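Local coordinates for amino acid ABC transporter, periplasmic amino acid-binding protein (Brucella ovis, PDB 4Z9N) that probably serves as the periplasmic solute-binding component of an amino acid ABC importer and binds glutathione, at residues K64-N69 with S79-V84; E72-L77 with L99-A104; G19-G24 with R50-A55; F213-R218 with D226-T231. All coordinates share one frame; numbering follows the deposited sequence.

Contact 1: K64-N69 with S79-V84. With GSH (glutathione), chain U.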
# COMPACT_ATOMS: atom_id res chain seq x y z
N LYS D 64 -21.11 -2.29 16.78
CA LYS D 64 -21.78 -1.07 17.23
C LYS D 64 -21.07 0.13 16.64
O LYS D 64 -19.83 0.15 16.53
CB LYS D 64 -21.83 -0.98 18.77
CG LYS D 64 -22.58 -2.12 19.45
CD LYS D 64 -22.73 -1.83 20.94
CE LYS D 64 -23.28 -3.03 21.69
NZ LYS D 64 -23.60 -2.67 23.10
N PHE D 65 -21.84 1.14 16.25
CA PHE D 65 -21.28 2.29 15.53
C PHE D 65 -21.25 3.56 16.37
O PHE D 65 -22.23 3.94 16.99
CB PHE D 65 -22.07 2.54 14.25
CG PHE D 65 -22.00 1.41 13.27
CD1 PHE D 65 -20.92 1.28 12.41
CD2 PHE D 65 -23.00 0.44 13.24
CE1 PHE D 65 -20.85 0.22 11.52
CE2 PHE D 65 -22.94 -0.61 12.35
CZ PHE D 65 -21.86 -0.73 11.48
N THR D 66 -20.09 4.22 16.36
CA THR D 66 -19.88 5.49 17.04
C THR D 66 -19.71 6.60 16.01
O THR D 66 -18.64 6.73 15.42
CB THR D 66 -18.64 5.42 17.96
OG1 THR D 66 -18.83 4.40 18.95
CG2 THR D 66 -18.36 6.78 18.66
N PRO D 67 -20.77 7.40 15.76
CA PRO D 67 -20.61 8.51 14.82
C PRO D 67 -19.66 9.57 15.38
O PRO D 67 -19.75 9.90 16.56
CB PRO D 67 -22.03 9.07 14.69
CG PRO D 67 -22.70 8.69 15.98
CD PRO D 67 -22.10 7.36 16.38
N LEU D 68 -18.75 10.05 14.52
CA LEU D 68 -17.69 10.98 14.89
C LEU D 68 -17.51 12.11 13.87
O LEU D 68 -17.34 11.86 12.68
CB LEU D 68 -16.37 10.21 15.08
CG LEU D 68 -16.34 9.04 16.07
CD1 LEU D 68 -15.15 8.12 15.89
CD2 LEU D 68 -16.32 9.63 17.48
N ASN D 69 -17.52 13.36 14.34
CA ASN D 69 -17.25 14.46 13.42
C ASN D 69 -15.74 14.56 13.20
O ASN D 69 -14.96 13.82 13.82
CB ASN D 69 -17.86 15.80 13.92
CG ASN D 69 -17.19 16.36 15.16
OD1 ASN D 69 -15.98 16.30 15.32
ND2 ASN D 69 -18.00 16.93 16.06
N SER D 79 -8.42 6.97 22.67
CA SER D 79 -8.90 6.77 24.03
C SER D 79 -9.32 5.32 24.24
O SER D 79 -9.49 4.86 25.37
CB SER D 79 -10.07 7.70 24.33
OG SER D 79 -11.26 7.22 23.71
N GLY D 80 -9.52 4.60 23.14
CA GLY D 80 -10.01 3.24 23.23
C GLY D 80 -11.52 3.14 23.10
O GLY D 80 -12.09 2.04 23.19
N GLU D 81 -12.19 4.27 22.90
CA GLU D 81 -13.64 4.26 22.82
C GLU D 81 -14.08 3.46 21.59
O GLU D 81 -15.09 2.75 21.64
CB GLU D 81 -14.22 5.67 22.77
CG GLU D 81 -15.71 5.72 22.38
CD GLU D 81 -16.29 7.13 22.35
OE1 GLU D 81 -17.51 7.25 22.06
OE2 GLU D 81 -15.54 8.09 22.61
N VAL D 82 -13.33 3.56 20.49
CA VAL D 82 -13.57 2.69 19.34
C VAL D 82 -12.34 1.83 19.09
O VAL D 82 -11.21 2.21 19.43
CB VAL D 82 -13.95 3.48 18.05
CG1 VAL D 82 -15.22 4.30 18.28
CG2 VAL D 82 -12.79 4.37 17.56
N ASP D 83 -12.58 0.67 18.49
CA ASP D 83 -11.54 -0.31 18.21
C ASP D 83 -10.86 -0.04 16.87
O ASP D 83 -9.71 -0.42 16.66
CB ASP D 83 -12.15 -1.73 18.19
CG ASP D 83 -12.86 -2.07 19.50
OD1 ASP D 83 -12.26 -1.86 20.58
OD2 ASP D 83 -14.01 -2.53 19.44
N VAL D 84 -11.57 0.61 15.96
CA VAL D 84 -11.08 0.92 14.61
C VAL D 84 -11.84 2.14 14.09
O VAL D 84 -12.98 2.39 14.48
CB VAL D 84 -11.25 -0.30 13.65
CG1 VAL D 84 -12.73 -0.67 13.48
CG2 VAL D 84 -10.58 -0.06 12.28
N1 GSH U . -10.42 12.94 4.09
CA1 GSH U . -10.37 14.25 4.74
C1 GSH U . -9.63 14.11 6.07
O11 GSH U . -9.34 15.14 6.72
O12 GSH U . -9.31 12.97 6.51
CB1 GSH U . -11.78 14.80 5.04
CG1 GSH U . -12.51 13.82 5.96
CD1 GSH U . -13.79 14.48 6.46
OE1 GSH U . -14.03 14.60 7.63
N2 GSH U . -14.74 14.96 5.48
CA2 GSH U . -15.94 15.61 5.96
C2 GSH U . -16.82 14.66 6.79
O2 GSH U . -16.73 13.48 6.76
CB2 GSH U . -16.69 16.27 4.80
SG2 GSH U . -17.44 15.06 3.68
N3 GSH U . -17.76 15.29 7.69
CA3 GSH U . -18.62 14.48 8.52
C3 GSH U . -18.49 14.95 9.96
O31 GSH U . -19.33 14.54 10.81
O32 GSH U . -17.55 15.73 10.31
O HOH W 1 -19.07 5.14 21.41

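Contact 2: E72-L77 with L99-A104. With NA (sodium ion), chain K; GSH (glutathione), chain U.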
# COMPACT_ATOMS: atom_id res chain seq x y z
N GLU D 72 -13.44 14.95 16.41
CA GLU D 72 -13.40 14.04 17.55
C GLU D 72 -12.94 12.64 17.15
O GLU D 72 -12.74 11.78 18.01
CB GLU D 72 -14.77 14.00 18.23
CG GLU D 72 -15.85 13.44 17.34
CD GLU D 72 -17.25 13.83 17.80
OE1 GLU D 72 -17.41 14.36 18.92
OE2 GLU D 72 -18.20 13.59 17.03
N ARG D 73 -12.77 12.40 15.86
CA ARG D 73 -12.52 11.03 15.38
C ARG D 73 -11.21 10.42 15.90
O ARG D 73 -11.17 9.24 16.25
CB ARG D 73 -12.54 10.99 13.85
CG ARG D 73 -11.60 12.01 13.18
CD ARG D 73 -11.69 11.99 11.65
NE ARG D 73 -11.20 13.26 11.10
CZ ARG D 73 -10.76 13.45 9.86
NH1 ARG D 73 -10.69 12.44 8.99
NH2 ARG D 73 -10.36 14.66 9.48
N PHE D 74 -10.13 11.21 15.96
CA PHE D 74 -8.86 10.60 16.37
C PHE D 74 -8.85 10.35 17.90
O PHE D 74 -8.33 9.33 18.35
CB PHE D 74 -7.68 11.48 15.93
CG PHE D 74 -7.62 11.67 14.45
CD1 PHE D 74 -7.39 10.59 13.61
CD2 PHE D 74 -7.87 12.92 13.90
CE1 PHE D 74 -7.36 10.74 12.23
CE2 PHE D 74 -7.84 13.11 12.52
CZ PHE D 74 -7.59 12.02 11.68
N THR D 75 -9.44 11.27 18.66
CA THR D 75 -9.50 11.14 20.11
C THR D 75 -10.25 9.87 20.50
O THR D 75 -9.82 9.14 21.40
CB THR D 75 -10.19 12.36 20.76
OG1 THR D 75 -9.52 13.56 20.35
CG2 THR D 75 -10.16 12.25 22.27
N ALA D 76 -11.35 9.61 19.80
CA ALA D 76 -12.18 8.44 20.06
C ALA D 76 -11.39 7.15 19.88
O ALA D 76 -11.58 6.19 20.62
CB ALA D 76 -13.40 8.44 19.14
N LEU D 77 -10.48 7.13 18.90
CA LEU D 77 -9.67 5.94 18.68
C LEU D 77 -8.52 5.87 19.71
O LEU D 77 -8.24 4.81 20.26
CB LEU D 77 -9.12 5.92 17.25
CG LEU D 77 -8.25 4.73 16.81
CD1 LEU D 77 -9.00 3.40 16.93
CD2 LEU D 77 -7.76 4.94 15.38
N LEU D 99 0.24 10.83 16.38
CA LEU D 99 -1.02 10.55 17.07
C LEU D 99 -1.06 9.19 17.77
O LEU D 99 -2.06 8.85 18.42
CB LEU D 99 -2.19 10.64 16.08
CG LEU D 99 -2.40 12.00 15.42
CD1 LEU D 99 -3.56 11.90 14.42
CD2 LEU D 99 -2.67 13.08 16.46
N GLY D 100 0.01 8.41 17.66
CA GLY D 100 0.02 7.07 18.21
C GLY D 100 -0.88 6.13 17.42
O GLY D 100 -1.42 5.15 17.97
N LEU D 101 -1.04 6.42 16.14
CA LEU D 101 -1.91 5.64 15.27
C LEU D 101 -1.15 5.00 14.10
O LEU D 101 -0.09 5.48 13.69
CB LEU D 101 -3.04 6.51 14.72
CG LEU D 101 -3.94 7.23 15.74
CD1 LEU D 101 -5.03 8.02 15.03
CD2 LEU D 101 -4.53 6.26 16.78
N ASP D 102 -1.71 3.91 13.58
CA ASP D 102 -1.19 3.27 12.38
C ASP D 102 -2.34 3.09 11.38
O ASP D 102 -3.52 3.25 11.72
CB ASP D 102 -0.58 1.89 12.68
CG ASP D 102 0.86 1.96 13.17
OD1 ASP D 102 1.60 2.90 12.80
OD2 ASP D 102 1.25 1.06 13.93
N PHE D 103 -2.00 2.71 10.16
CA PHE D 103 -2.99 2.50 9.12
C PHE D 103 -2.81 1.11 8.55
O PHE D 103 -1.69 0.73 8.21
CB PHE D 103 -2.86 3.57 8.03
CG PHE D 103 -3.14 4.96 8.53
CD1 PHE D 103 -2.14 5.72 9.14
CD2 PHE D 103 -4.41 5.50 8.41
CE1 PHE D 103 -2.42 6.99 9.63
CE2 PHE D 103 -4.69 6.77 8.89
CZ PHE D 103 -3.71 7.50 9.50
N ALA D 104 -3.90 0.36 8.46
CA ALA D 104 -3.81 -1.04 8.10
C ALA D 104 -3.99 -1.25 6.59
O ALA D 104 -3.79 -2.35 6.08
CB ALA D 104 -4.84 -1.84 8.86
NA NA K . 2.30 5.14 12.82
N1 GSH U . -10.42 12.94 4.09
CA1 GSH U . -10.37 14.25 4.74
C1 GSH U . -9.63 14.11 6.07
O11 GSH U . -9.34 15.14 6.72
O12 GSH U . -9.31 12.97 6.51
CB1 GSH U . -11.78 14.80 5.04
CG1 GSH U . -12.51 13.82 5.96
CD1 GSH U . -13.79 14.48 6.46
OE1 GSH U . -14.03 14.60 7.63
N2 GSH U . -14.74 14.96 5.48
CA2 GSH U . -15.94 15.61 5.96
C2 GSH U . -16.82 14.66 6.79
O2 GSH U . -16.73 13.48 6.76
CB2 GSH U . -16.69 16.27 4.80
SG2 GSH U . -17.44 15.06 3.68
N3 GSH U . -17.76 15.29 7.69
CA3 GSH U . -18.62 14.48 8.52
C3 GSH U . -18.49 14.95 9.96
O31 GSH U . -19.33 14.54 10.81
O32 GSH U . -17.55 15.73 10.31

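Contact 3: G19-G24 with R50-A55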
# COMPACT_ATOMS: atom_id res chain seq x y z
N GLY D 19 -17.90 -9.28 22.62
CA GLY D 19 -18.82 -9.95 21.71
C GLY D 19 -19.29 -9.16 20.51
O GLY D 19 -20.22 -9.55 19.81
N PHE D 20 -18.64 -8.03 20.27
CA PHE D 20 -18.95 -7.20 19.12
C PHE D 20 -17.78 -6.28 18.85
O PHE D 20 -16.88 -6.14 19.69
CB PHE D 20 -20.23 -6.38 19.36
CG PHE D 20 -20.11 -5.41 20.50
CD1 PHE D 20 -19.65 -4.12 20.28
CD2 PHE D 20 -20.46 -5.78 21.78
CE1 PHE D 20 -19.53 -3.23 21.32
CE2 PHE D 20 -20.35 -4.88 22.83
CZ PHE D 20 -19.89 -3.61 22.60
N LEU D 21 -17.81 -5.62 17.70
CA LEU D 21 -16.78 -4.67 17.30
C LEU D 21 -17.31 -3.23 17.45
O LEU D 21 -18.41 -2.93 17.01
CB LEU D 21 -16.37 -4.96 15.85
CG LEU D 21 -15.39 -4.04 15.12
CD1 LEU D 21 -13.99 -4.14 15.70
CD2 LEU D 21 -15.37 -4.37 13.64
N GLN D 22 -16.54 -2.36 18.10
CA GLN D 22 -16.95 -0.96 18.24
C GLN D 22 -16.23 -0.12 17.17
O GLN D 22 -15.01 -0.02 17.21
CB GLN D 22 -16.62 -0.43 19.64
CG GLN D 22 -17.24 0.93 20.00
CD GLN D 22 -18.74 0.86 20.24
OE1 GLN D 22 -19.23 -0.02 20.95
NE2 GLN D 22 -19.47 1.81 19.67
N CYS D 23 -16.97 0.48 16.24
CA CYS D 23 -16.36 1.21 15.12
C CYS D 23 -16.63 2.71 15.08
O CYS D 23 -17.77 3.15 15.26
CB CYS D 23 -16.85 0.62 13.80
SG CYS D 23 -16.42 -1.11 13.57
N GLY D 24 -15.59 3.49 14.83
CA GLY D 24 -15.78 4.91 14.58
C GLY D 24 -16.15 5.17 13.12
O GLY D 24 -15.38 4.81 12.22
N ARG D 50 -18.35 -3.97 8.91
CA ARG D 50 -19.05 -5.24 8.98
C ARG D 50 -18.17 -6.38 8.48
O ARG D 50 -18.35 -7.53 8.89
CB ARG D 50 -20.35 -5.18 8.18
CG ARG D 50 -21.34 -4.11 8.64
CD ARG D 50 -22.76 -4.43 8.15
NE ARG D 50 -23.69 -3.36 8.46
CZ ARG D 50 -24.29 -3.21 9.64
NH1 ARG D 50 -24.07 -4.06 10.63
NH2 ARG D 50 -25.12 -2.19 9.83
N ALA D 51 -17.25 -6.07 7.58
CA ALA D 51 -16.32 -7.10 7.08
C ALA D 51 -15.41 -7.60 8.21
O ALA D 51 -15.15 -8.80 8.33
CB ALA D 51 -15.48 -6.57 5.89
N VAL D 52 -14.93 -6.68 9.03
CA VAL D 52 -14.09 -7.04 10.16
C VAL D 52 -14.91 -7.84 11.17
O VAL D 52 -14.45 -8.85 11.69
CB VAL D 52 -13.46 -5.80 10.80
CG1 VAL D 52 -12.68 -6.17 12.04
CG2 VAL D 52 -12.56 -5.12 9.78
N ALA D 53 -16.14 -7.40 11.42
CA ALA D 53 -17.01 -8.13 12.32
C ALA D 53 -17.27 -9.54 11.79
O ALA D 53 -17.36 -10.50 12.57
CB ALA D 53 -18.32 -7.38 12.52
N SER D 54 -17.41 -9.68 10.47
CA SER D 54 -17.66 -11.01 9.90
C SER D 54 -16.43 -11.90 10.04
O SER D 54 -16.54 -13.07 10.38
CB SER D 54 -18.08 -10.92 8.43
OG SER D 54 -19.13 -9.99 8.24
N ALA D 55 -15.26 -11.33 9.78
CA ALA D 55 -14.00 -12.05 9.97
C ALA D 55 -13.87 -12.66 11.36
O ALA D 55 -13.32 -13.75 11.53
CB ALA D 55 -12.82 -11.11 9.71

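Contact 4: F213-R218 with D226-T231. With NA (sodium ion), chain H.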
# COMPACT_ATOMS: atom_id res chain seq x y z
N PHE D 213 -7.91 7.10 1.74
CA PHE D 213 -8.71 6.80 2.95
C PHE D 213 -8.12 5.58 3.63
O PHE D 213 -7.99 4.53 2.99
CB PHE D 213 -10.18 6.53 2.59
CG PHE D 213 -10.92 7.72 2.03
CD1 PHE D 213 -10.30 8.96 1.93
CD2 PHE D 213 -12.24 7.59 1.63
CE1 PHE D 213 -10.98 10.07 1.40
CE2 PHE D 213 -12.94 8.69 1.09
CZ PHE D 213 -12.31 9.93 1.00
N GLY D 214 -7.77 5.70 4.91
CA GLY D 214 -7.06 4.63 5.61
C GLY D 214 -7.84 3.95 6.70
O GLY D 214 -8.67 4.55 7.36
N LEU D 215 -7.61 2.64 6.84
CA LEU D 215 -8.16 1.86 7.93
C LEU D 215 -7.32 2.12 9.16
O LEU D 215 -6.17 1.67 9.25
CB LEU D 215 -8.16 0.37 7.56
CG LEU D 215 -8.87 0.13 6.22
CD1 LEU D 215 -8.73 -1.32 5.81
CD2 LEU D 215 -10.34 0.53 6.29
N THR D 216 -7.87 2.86 10.12
CA THR D 216 -7.03 3.51 11.12
C THR D 216 -7.12 2.79 12.46
O THR D 216 -8.21 2.53 12.94
CB THR D 216 -7.43 4.98 11.26
OG1 THR D 216 -7.47 5.56 9.95
CG2 THR D 216 -6.44 5.75 12.13
N VAL D 217 -5.98 2.42 13.04
CA VAL D 217 -5.92 1.71 14.32
C VAL D 217 -4.88 2.37 15.22
O VAL D 217 -4.08 3.19 14.77
CB VAL D 217 -5.59 0.21 14.15
CG1 VAL D 217 -6.72 -0.55 13.43
CG2 VAL D 217 -4.26 0.03 13.41
N ARG D 218 -4.89 1.99 16.49
CA ARG D 218 -3.85 2.44 17.42
C ARG D 218 -2.53 1.72 17.11
O ARG D 218 -2.54 0.56 16.71
CB ARG D 218 -4.26 2.19 18.87
CG ARG D 218 -5.44 3.04 19.33
CD ARG D 218 -5.79 2.77 20.79
NE ARG D 218 -6.29 1.42 21.00
CZ ARG D 218 -7.55 1.05 20.84
NH1 ARG D 218 -8.46 1.93 20.43
NH2 ARG D 218 -7.91 -0.21 21.05
N ASP D 226 -3.04 -6.51 12.02
CA ASP D 226 -3.05 -7.62 11.06
C ASP D 226 -4.48 -8.04 10.69
O ASP D 226 -4.77 -8.32 9.53
CB ASP D 226 -2.27 -8.83 11.60
CG ASP D 226 -0.75 -8.61 11.64
OD1 ASP D 226 -0.27 -7.56 11.18
OD2 ASP D 226 -0.04 -9.48 12.17
N VAL D 227 -5.37 -8.09 11.68
CA VAL D 227 -6.76 -8.50 11.43
C VAL D 227 -7.44 -7.51 10.49
O VAL D 227 -8.15 -7.90 9.55
CB VAL D 227 -7.57 -8.63 12.76
CG1 VAL D 227 -9.06 -8.76 12.45
CG2 VAL D 227 -7.07 -9.79 13.60
N VAL D 228 -7.22 -6.22 10.73
CA VAL D 228 -7.87 -5.20 9.91
C VAL D 228 -7.26 -5.20 8.53
O VAL D 228 -7.97 -5.18 7.53
CB VAL D 228 -7.78 -3.82 10.57
CG1 VAL D 228 -8.34 -2.73 9.63
CG2 VAL D 228 -8.52 -3.82 11.93
N ARG D 229 -5.93 -5.24 8.48
CA ARG D 229 -5.21 -5.28 7.21
C ARG D 229 -5.63 -6.45 6.33
O ARG D 229 -5.83 -6.33 5.11
CB ARG D 229 -3.70 -5.38 7.46
CG ARG D 229 -2.90 -5.53 6.16
CD ARG D 229 -1.39 -5.50 6.40
NE ARG D 229 -1.03 -4.50 7.39
CZ ARG D 229 -0.62 -4.76 8.63
NH1 ARG D 229 -0.46 -6.01 9.04
NH2 ARG D 229 -0.35 -3.77 9.45
N TRP D 230 -5.74 -7.61 6.95
CA TRP D 230 -5.95 -8.79 6.14
C TRP D 230 -7.43 -9.02 5.84
O TRP D 230 -7.74 -9.70 4.87
CB TRP D 230 -5.27 -9.98 6.81
CG TRP D 230 -3.84 -9.88 6.47
CD1 TRP D 230 -2.83 -9.42 7.27
CD2 TRP D 230 -3.26 -10.11 5.18
NE1 TRP D 230 -1.65 -9.39 6.57
CE2 TRP D 230 -1.88 -9.83 5.28
CE3 TRP D 230 -3.77 -10.58 3.96
CZ2 TRP D 230 -1.01 -9.97 4.21
CZ3 TRP D 230 -2.90 -10.73 2.89
CH2 TRP D 230 -1.53 -10.42 3.02
N THR D 231 -8.33 -8.39 6.59
CA THR D 231 -9.72 -8.28 6.15
C THR D 231 -9.77 -7.52 4.81
O THR D 231 -10.36 -8.00 3.84
CB THR D 231 -10.61 -7.55 7.19
OG1 THR D 231 -10.69 -8.35 8.37
CG2 THR D 231 -12.02 -7.32 6.64
NA NA H . 2.60 -8.07 11.21

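Contact 1: K64-N69 with S79-V84
Thr66 carries this contact from the strand side, meeting Val82 and Glu81 with different atoms. Its CB sits 3.6 Å from Val82 CG1, the one valine branch that reaches it, while its CG2 methyl lies 3.5 Å from Glu81 OE1. The two side chains approach Thr66 at a slant. Glu81 gets its carboxylate this far because CG stands anti to the backbone N (chi1 168°) and the chain runs on extended. A water closes the polar half of the contact: it lies 2.6 Å from Thr66 OG1 and donates to Glu81 OE1 at 2.7 Å. Thr66 OG1 is also hydrogen-bonded to the amide of Gln22, next door on strand 21-25, so two partners fix how its side chain is rotated. Leu68 turns toward Val82 as well, and also packs on Arg73 and Ala76 of helix 73-78.

Topologically this is one end of a beta-alpha-beta crossover in the three-stranded parallel sheet of this periplasmic binding protein. Strand 63-67 leads through helix 73-78 to strand 84-85, and strand 21-25 lies between the two strands. Residues 79-83 make the return from helix to strand. Gly80 leaves the helix with positive phi, and Ser79 OG accepts from Glu81 N at 3.2 Å in an ST turn. Asp83, whose OD2 is held by Lys18 and Gln22 N, leads toward strand 84-85. At the other end of segment 64-69 the chain runs into the ligand pocket, where Asn69 CA comes within 3.3 Å of O31 in the glycine carboxylate of glutathione.

Contact 2: E72-L77 with L99-A104
Phe74 and Leu101 both carry CG anti to the carbonyl carbon (chi1 -60° for Phe74), whereas Leu77 swings CG anti to its backbone N; these rotations bring the three side chains together between helix 73-78 and the start of strand 101-117, part of the mixed sheet of this solute-binding fold. Leu99 CD1 lies over one face of the Phe74 ring, 4.3 Å from the ring centroid and 19° off its normal, a CH-pi contact. Arg73 CG lies over the opposite face, toward the rim. Leu101 splits its branches: CD1 meets Phe74 CD1 at 3.8 Å, while CD2 packs on Leu77 CD2, also 3.8 Å away.

Phe74 also touches the ligand-binding group. Its CZ lies over one face of the Arg73 guanidinium, with glutathione OE1 over the other, and the guanidinium grips the gamma-glutamyl carboxylate with two hydrogen bonds, NH1 to O12 at 2.9 Å and a nearly straight one from NH2 to O11 at 3.0 Å. Thr89 and Gly140 take further bonds from the same group.

Beyond the leucines lies a sodium site completed by Asp96 and Gln219 of this chain and by Asp226 of the second subunit; here Asp102 OD1 binds the ion, and Leu101 O binds it at 2.6 Å.

Contact 3: G19-G24 with R50-A55
Leu21 and Val52 meet without a ring or any other flat side chain between them; the flat group worth noting is the Arg50 carbonyl, two residues before Val52 in the same helix. Its oxygen takes two bonds from Ser54, arriving from opposite faces of the carbonyl plane: N at 2.8 Å and OG at 2.7 Å, the hydroxyl tilted 32° from that plane. The serine hydroxyl is thus satisfied within the helix.

Across the contact a single methyl does the work. Leu21 CD2 lies 3.6 Å from Val52 CG1 and 3.7 Å from Val52 CB, with the two side chains crossing at about a right angle. The same methyl reaches the helix backbone, 3.8 Å from Ala53 N, with Ala53 CB 4.4 Å away. Leu21 sends CG away from its backbone N (chi1 174°), and CD2 ends up against the helix.

Strand 21-25, helix 44-57 and strand 63-67 form a beta-alpha-beta unit with its two strands parallel and adjacent, and this contact seats the helix on the sheet. Trp224 of helix 222-240 also packs on Leu21. Since methyl and methine groups and the backbone N of Ala53 meet, with no hydrogen bond between the segments, the fit rests on shape and on burial of apolar surface rather than on directed bonds.

Contact 4: F213-R218 with D226-T231
Val228 forks across two strand residues, Leu215 and Val217, and meets each with a different methyl. CG1, anti to the backbone N (chi1 174°), comes 3.7 Å from Leu215 CB in an oblique crossing. CG2 reaches Val217 CG1 tip to tip at 4.0 Å. Leu215 and Val217 lie two apart on strand 211-218 and point to the same side, so the one valine of the helix spans the pair. Thr216, between them, points the other way, and its OG1 donates to Gly214 O at 3.0 Å from well above the carbonyl plane, 68° out of it.

In the fold, helix 222-240 follows strand 211-218 after a short turn and packs back on the part of the mixed sheet formed by that strand and its neighbour 101-117; Ala104 of the latter touches Val228 too. Further along the helix Thr231 OG1 bonds to Val227 O at 2.8 Å, on the face opposite Thr231 N, while its side chain packs against helix 44-57.

The helix also meets the second subunit. Asp226 OD1 binds a sodium ion at 2.9 Å, together with Asp96, Leu101, Asp102 and Gln219 of the second subunit. The same oxygen forms a salt bridge with Arg229 NH1 at 2.6 Å, met on its anti side, 27° out of the carboxylate plane, in a bent bond, and Arg229 also pairs with Asp96 of the second subunit.

Contacts 3 and 4 are buried, each a helix laid on a strand, and they meet where Thr231 packs on Ala51 and Ala55; contacts 1 and 2 are only partly buried. Between their segments contacts 2, 3 and 4 are apolar, and contact 1 alone has a water bridge. The ligand-gripping arginine of contact 2 and the sodium ligands of contacts 2 and 4 lie beside the apolar pairs. Contacts 1 and 2 both touch glutathione, and Val82 N probably bonds to Ala76 O between them. Contacts 1 and 3 share the parallel sheet through neighbouring strands 63-67 and 21-25, while contacts 2 and 4 share the mixed sheet through strands 101-117 and 211-218, and both border the sodium-linked subunit interface.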